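Local coordinates for inositol monophosphatase family protein (PDB 4I3Y), which probably hydrolyses inositol monophosphate to inositol and phosphate, as a magnesium-dependent phosphatase inhibited by lithium, at residues Q25-I30 and Y127-K132; M35-E40 and L48-D53. All coordinates share one frame; numbering follows the deposited sequence.

Contact 1 of 2, residues Q25-I30 and Y127-K132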
loop_
_atom_site.group_PDB
_atom_site.type_symbol
_atom_site.label_atom_id
_atom_site.label_comp_id
_atom_site.label_asym_id
_atom_site.label_seq_id
_atom_site.Cartn_x
_atom_site.Cartn_y
_atom_site.Cartn_z
ATOM N N GLN A 25 -21.149 -11.016 5.884
ATOM C CA GLN A 25 -21.955 -11.588 4.776
ATOM C C GLN A 25 -22.007 -10.713 3.488
ATOM O O GLN A 25 -22.557 -11.104 2.454
ATOM C CB GLN A 25 -23.343 -11.893 5.282
ATOM C CG GLN A 25 -24.156 -10.668 5.614
ATOM C CD GLN A 25 -24.851 -10.123 4.375
ATOM O OE1 GLN A 25 -25.301 -10.914 3.520
ATOM N NE2 GLN A 25 -24.916 -8.756 4.244
ATOM N N ILE A 26 -21.415 -9.524 3.542
ATOM C CA ILE A 26 -21.173 -8.754 2.332
ATOM C C ILE A 26 -20.013 -9.423 1.460
ATOM O O ILE A 26 -19.945 -9.182 0.288
ATOM C CB ILE A 26 -20.921 -7.251 2.695
ATOM C CG1 ILE A 26 -21.653 -6.299 1.744
ATOM C CG2 ILE A 26 -19.436 -6.948 2.755
ATOM C CD1 ILE A 26 -23.117 -6.123 2.059
ATOM N N ASP A 27 -19.156 -10.273 2.031
ATOM C CA ASP A 27 -18.256 -11.144 1.256
ATOM C C ASP A 27 -18.960 -11.947 0.141
ATOM O O ASP A 27 -18.371 -12.231 -0.882
ATOM C CB ASP A 27 -17.663 -12.174 2.200
ATOM C CG ASP A 27 -16.669 -11.563 3.179
ATOM O OD1 ASP A 27 -16.505 -10.325 3.203
ATOM O OD2 ASP A 27 -16.045 -12.327 3.922
ATOM N N ASN A 28 -20.214 -12.337 0.380
ATOM C CA ASN A 28 -21.005 -13.117 -0.558
ATOM C C ASN A 28 -21.515 -12.233 -1.698
ATOM O O ASN A 28 -21.683 -12.695 -2.822
ATOM C CB ASN A 28 -22.166 -13.783 0.174
ATOM C CG ASN A 28 -21.688 -14.759 1.229
ATOM O OD1 ASN A 28 -20.686 -15.407 1.069
ATOM N ND2 ASN A 28 -22.380 -14.826 2.309
ATOM N N VAL A 29 -21.702 -10.951 -1.420
ATOM C CA VAL A 29 -22.322 -10.012 -2.366
ATOM C C VAL A 29 -21.292 -9.319 -3.281
ATOM O O VAL A 29 -21.533 -9.103 -4.463
ATOM C CB VAL A 29 -23.085 -8.905 -1.576
ATOM C CG1 VAL A 29 -23.867 -7.970 -2.501
ATOM C CG2 VAL A 29 -23.998 -9.504 -0.494
ATOM N N ILE A 30 -20.158 -8.903 -2.720
ATOM C CA ILE A 30 -19.219 -8.053 -3.480
ATOM C C ILE A 30 -18.578 -8.649 -4.753
ATOM O O ILE A 30 -18.360 -7.913 -5.722
ATOM C CB ILE A 30 -18.103 -7.478 -2.574
ATOM C CG1 ILE A 30 -18.731 -6.452 -1.652
ATOM C CG2 ILE A 30 -17.133 -6.691 -3.382
ATOM C CD1 ILE A 30 -17.933 -6.236 -0.377
ATOM N N TYR A 127 -13.627 -2.165 7.371
ATOM C CA TYR A 127 -13.518 -3.506 6.788
ATOM C C TYR A 127 -12.644 -3.461 5.583
ATOM O O TYR A 127 -13.114 -3.028 4.490
ATOM C CB TYR A 127 -14.905 -4.111 6.403
ATOM C CG TYR A 127 -14.855 -5.581 5.997
ATOM C CD1 TYR A 127 -13.799 -6.421 6.403
ATOM C CD2 TYR A 127 -15.901 -6.152 5.225
ATOM C CE1 TYR A 127 -13.755 -7.749 6.024
ATOM C CE2 TYR A 127 -15.865 -7.493 4.818
ATOM C CZ TYR A 127 -14.802 -8.268 5.225
ATOM O OH TYR A 127 -14.779 -9.563 4.854
ATOM N N ASP A 128 -11.417 -3.953 5.757
ATOM C CA ASP A 128 -10.495 -4.117 4.627
ATOM C C ASP A 128 -10.911 -5.376 3.888
ATOM O O ASP A 128 -10.455 -6.479 4.220
ATOM C CB ASP A 128 -9.099 -4.234 5.188
ATOM C CG ASP A 128 -8.028 -4.440 4.123
ATOM O OD1 ASP A 128 -8.309 -4.726 2.984
ATOM O OD2 ASP A 128 -6.870 -4.344 4.485
ATOM N N TYR A 129 -11.822 -5.214 2.928
ATOM C CA TYR A 129 -12.459 -6.371 2.329
ATOM C C TYR A 129 -11.451 -7.154 1.445
ATOM O O TYR A 129 -11.427 -8.389 1.506
ATOM C CB TYR A 129 -13.734 -6.015 1.564
ATOM C CG TYR A 129 -14.116 -7.113 0.591
ATOM C CD1 TYR A 129 -14.765 -8.263 1.042
ATOM C CD2 TYR A 129 -13.756 -7.042 -0.734
ATOM C CE1 TYR A 129 -15.068 -9.291 0.184
ATOM C CE2 TYR A 129 -14.056 -8.059 -1.605
ATOM C CZ TYR A 129 -14.722 -9.175 -1.112
ATOM O OH TYR A 129 -14.989 -10.217 -1.910
ATOM N N PRO A 130 -10.608 -6.458 0.650
ATOM C CA PRO A 130 -9.686 -7.242 -0.224
ATOM C C PRO A 130 -8.813 -8.210 0.591
ATOM O O PRO A 130 -8.420 -9.286 0.085
ATOM C CB PRO A 130 -8.830 -6.162 -0.907
ATOM C CG PRO A 130 -9.761 -4.958 -0.921
ATOM C CD PRO A 130 -10.447 -5.002 0.427
ATOM N N HIS A 131 -8.535 -7.869 1.849
ATOM C CA HIS A 131 -7.672 -8.732 2.632
ATOM C C HIS A 131 -8.435 -9.426 3.744
ATOM O O HIS A 131 -7.814 -10.052 4.571
ATOM C CB HIS A 131 -6.383 -8.023 3.094
ATOM C CG HIS A 131 -5.429 -7.798 1.964
ATOM N ND1 HIS A 131 -5.187 -6.550 1.429
ATOM C CD2 HIS A 131 -4.781 -8.677 1.166
ATOM C CE1 HIS A 131 -4.369 -6.660 0.397
ATOM N NE2 HIS A 131 -4.117 -7.945 0.208
ATOM N N LYS A 132 -9.771 -9.366 3.697
ATOM C CA LYS A 132 -10.676 -9.942 4.738
ATOM C C LYS A 132 -10.185 -9.639 6.174
ATOM O O LYS A 132 -10.041 -10.517 6.984
ATOM C CB LYS A 132 -10.906 -11.470 4.489
ATOM C CG LYS A 132 -11.134 -11.819 3.013
ATOM C CD LYS A 132 -12.567 -11.581 2.572
ATOM C CE LYS A 132 -12.704 -11.796 1.060
ATOM N NZ LYS A 132 -11.656 -11.048 0.266
HETATM O O HOH W 1 -15.552 -12.546 -1.158
#
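Tyr129 leans from the turn after strand 120-128 onto helix 12-35, where it meets Asp27 and Ile30. From CB its CG lies anti to the backbone N (chi1 161°), which carries the ring out toward the helix. CG and CD1 sit beneath CD1 of Ile30, a CH-pi contact with that methyl carbon 4.0 Å from the centroid of the Tyr129 ring and close to its normal. Over the same face but toward the rim, Ile30 CG2 lies 3.8 Å from Tyr129 CE2. Tyr129 CD1 is 3.5 Å from Asp27 OD1, which comes in at the ring edge near its plane. At the tip, Tyr129 OH reaches a water 2.5 Å away, and the same water donates to the backbone O of Asp27. This is the side of the inositol monophosphatase fold where the N-terminal helix packs against the end of a strand of the seven-stranded sheet. The opposite face of the Tyr129 ring has Lys132 NZ above its rim, held there by a 2.9 Å hydrogen bond to Tyr129 O. That carbonyl also takes Lys132 N, from the other side of its plane, within a type I turn. Asp27 turns its syn lone pair to Tyr127 OH, which donates to OD1 over 2.5 Å, carboxylate and ring only 24° apart.

Contact 2 of 2, residues M35-E40 and L48-D53; sequences MEMTTE and LVTNVD
Thr38 and Asn51 cross at a slant, the methyl CG2 of Thr38 pressed 3.3 Å from CB of Asn51. The Thr38 OG1 stands anti to the backbone N (chi1 180°), which leaves CG2 as the branch that meets Asn51. Met37, by contrast, lies nearly perpendicular to Asn51 and also brings its CG to 4.2 Å from Thr50 CG2. That Thr50 methyl is 3.6 Å from Thr39 OG1, while the other branch of Thr39, CG2, rests 3.6 Å from CG of Leu48. Glu40 and Val49 meet on the other face of the ribbon through CB and CG1, with the Glu40 carboxylate leading away. Between the two strands, Glu40 N donates to Val49 O in a short, nearly straight bond of 2.7 Å (175° at the hydrogen), and Val49 N returns one to Glu40 O. Beyond the paired strands, Asn51 N at the start of the helix donates to Thr38 O. Thr50 ends the strand as N-cap of helix 51-67: both its N and its OG1 donate to Asp53 OD1, the hydroxyl over 2.6 Å, and OG1 weakly accepts from Val52 N. Together they make a two-stranded antiparallel hairpin running straight into a helix through a capping box, the side chain of Val49 about 6 Å from a bound magnesium ion.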
loop_
_atom_site.group_PDB
_atom_site.type_symbol
_atom_site.label_atom_id
_atom_site.label_comp_id
_atom_site.label_asym_id
_atom_site.label_seq_id
_atom_site.Cartn_x
_atom_site.Cartn_y
_atom_site.Cartn_z
ATOM N N MET A 35 -17.697 -8.045 -10.484
ATOM C CA MET A 35 -17.804 -8.597 -11.840
ATOM C C MET A 35 -18.624 -7.706 -12.782
ATOM O O MET A 35 -18.325 -7.644 -13.948
ATOM C CB MET A 35 -18.364 -10.037 -11.852
ATOM C CG MET A 35 -17.461 -11.090 -11.194
ATOM S SD MET A 35 -18.091 -12.813 -11.084
ATOM C CE MET A 35 -19.447 -12.794 -9.909
ATOM N N GLU A 36 -19.639 -7.008 -12.274
ATOM C CA GLU A 36 -20.492 -6.164 -13.112
ATOM C C GLU A 36 -20.334 -4.667 -12.782
ATOM O O GLU A 36 -21.286 -3.893 -12.842
ATOM C CB GLU A 36 -21.961 -6.639 -13.013
ATOM C CG GLU A 36 -22.581 -6.524 -11.619
ATOM C CD GLU A 36 -23.915 -7.270 -11.457
ATOM O OE1 GLU A 36 -24.664 -6.967 -10.493
ATOM O OE2 GLU A 36 -24.211 -8.164 -12.283
ATOM N N MET A 37 -19.108 -4.266 -12.447
ATOM C CA MET A 37 -18.835 -2.918 -12.007
ATOM C C MET A 37 -19.100 -1.892 -13.111
ATOM O O MET A 37 -18.743 -2.055 -14.276
ATOM C CB MET A 37 -17.406 -2.806 -11.488
ATOM C CG MET A 37 -17.053 -1.448 -10.950
ATOM S SD MET A 37 -15.543 -1.522 -9.953
ATOM C CE MET A 37 -14.236 -1.910 -11.101
ATOM N N THR A 38 -19.747 -0.823 -12.678
ATOM C CA THR A 38 -20.104 0.278 -13.475
ATOM C C THR A 38 -19.706 1.565 -12.681
ATOM O O THR A 38 -19.789 1.618 -11.432
ATOM C CB THR A 38 -21.638 0.179 -13.774
ATOM O OG1 THR A 38 -21.994 1.276 -14.567
ATOM C CG2 THR A 38 -22.513 0.247 -12.546
ATOM N N THR A 39 -19.219 2.576 -13.390
ATOM C CA THR A 39 -18.651 3.757 -12.743
ATOM C C THR A 39 -19.366 5.016 -13.165
ATOM O O THR A 39 -19.700 5.147 -14.320
ATOM C CB THR A 39 -17.171 3.903 -13.104
ATOM O OG1 THR A 39 -16.465 2.815 -12.506
ATOM C CG2 THR A 39 -16.630 5.212 -12.562
ATOM N N GLU A 40 -19.623 5.915 -12.208
ATOM C CA GLU A 40 -20.110 7.264 -12.539
ATOM C C GLU A 40 -19.220 8.306 -11.883
ATOM O O GLU A 40 -18.409 7.955 -11.023
ATOM C CB GLU A 40 -21.577 7.409 -12.077
ATOM C CG GLU A 40 -22.541 6.614 -12.933
ATOM C CD GLU A 40 -22.428 6.984 -14.429
ATOM O OE1 GLU A 40 -22.051 8.159 -14.771
ATOM O OE2 GLU A 40 -22.720 6.091 -15.274
ATOM N N LEU A 48 -15.068 9.459 -8.301
ATOM C CA LEU A 48 -15.807 8.262 -8.800
ATOM C C LEU A 48 -16.839 7.670 -7.810
ATOM O O LEU A 48 -16.669 7.774 -6.599
ATOM C CB LEU A 48 -14.800 7.177 -9.147
ATOM C CG LEU A 48 -14.261 7.097 -10.560
ATOM C CD1 LEU A 48 -14.223 8.435 -11.244
ATOM C CD2 LEU A 48 -12.941 6.333 -10.668
ATOM N N VAL A 49 -17.873 7.023 -8.347
ATOM C CA VAL A 49 -18.828 6.225 -7.557
ATOM C C VAL A 49 -19.246 5.033 -8.401
ATOM O O VAL A 49 -19.375 5.156 -9.625
ATOM C CB VAL A 49 -20.071 7.034 -7.000
ATOM C CG1 VAL A 49 -20.928 7.693 -8.100
ATOM C CG2 VAL A 49 -20.969 6.117 -6.181
ATOM N N THR A 50 -19.337 3.858 -7.785
ATOM C CA THR A 50 -19.732 2.696 -8.580
ATOM C C THR A 50 -21.004 2.061 -8.024
ATOM O O THR A 50 -21.530 2.484 -6.997
ATOM C CB THR A 50 -18.638 1.610 -8.584
ATOM O OG1 THR A 50 -18.557 1.001 -7.285
ATOM C CG2 THR A 50 -17.256 2.227 -9.016
ATOM N N ASN A 51 -21.461 1.036 -8.720
ATOM C CA ASN A 51 -22.577 0.236 -8.303
ATOM C C ASN A 51 -22.222 -0.490 -7.026
ATOM O O ASN A 51 -23.109 -0.790 -6.232
ATOM C CB ASN A 51 -22.889 -0.775 -9.388
ATOM C CG ASN A 51 -21.789 -1.794 -9.534
ATOM O OD1 ASN A 51 -22.004 -2.988 -9.272
ATOM N ND2 ASN A 51 -20.596 -1.350 -9.932
ATOM N N VAL A 52 -20.925 -0.754 -6.806
ATOM C CA VAL A 52 -20.501 -1.377 -5.555
ATOM C C VAL A 52 -20.778 -0.418 -4.373
ATOM O O VAL A 52 -21.404 -0.810 -3.358
ATOM C CB VAL A 52 -19.022 -1.794 -5.581
ATOM C CG1 VAL A 52 -18.581 -2.386 -4.233
ATOM C CG2 VAL A 52 -18.708 -2.728 -6.768
ATOM N N ASP A 53 -20.283 0.821 -4.476
ATOM C CA ASP A 53 -20.574 1.830 -3.452
ATOM C C ASP A 53 -22.100 1.900 -3.214
ATOM O O ASP A 53 -22.553 1.831 -2.076
ATOM C CB ASP A 53 -20.110 3.258 -3.867
ATOM C CG ASP A 53 -18.655 3.336 -4.322
ATOM O OD1 ASP A 53 -18.303 2.746 -5.403
ATOM O OD2 ASP A 53 -17.862 4.015 -3.586
#

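Overall arrangement
The two contacts lie on the same side of the chain's centre, with centres 16 Å apart and nearest atoms about 5 Å apart, not touching. Helix 12-35 links them: its 25-30 part belongs to contact 1, and its last residue begins the 35-40 segment of contact 2. Contact 2, a local hairpin, is nested within the long loop that contact 1 closes by bringing strand 120-128 of the seven-stranded sheet back to the helix. Helix 51-67, which starts in contact 2, then returns to the first contact, where Ile56 and Gln59 touch Ile30 and Ile26. The N-terminal helix is thus joined to both the sheet and the hairpin near the magnesium site.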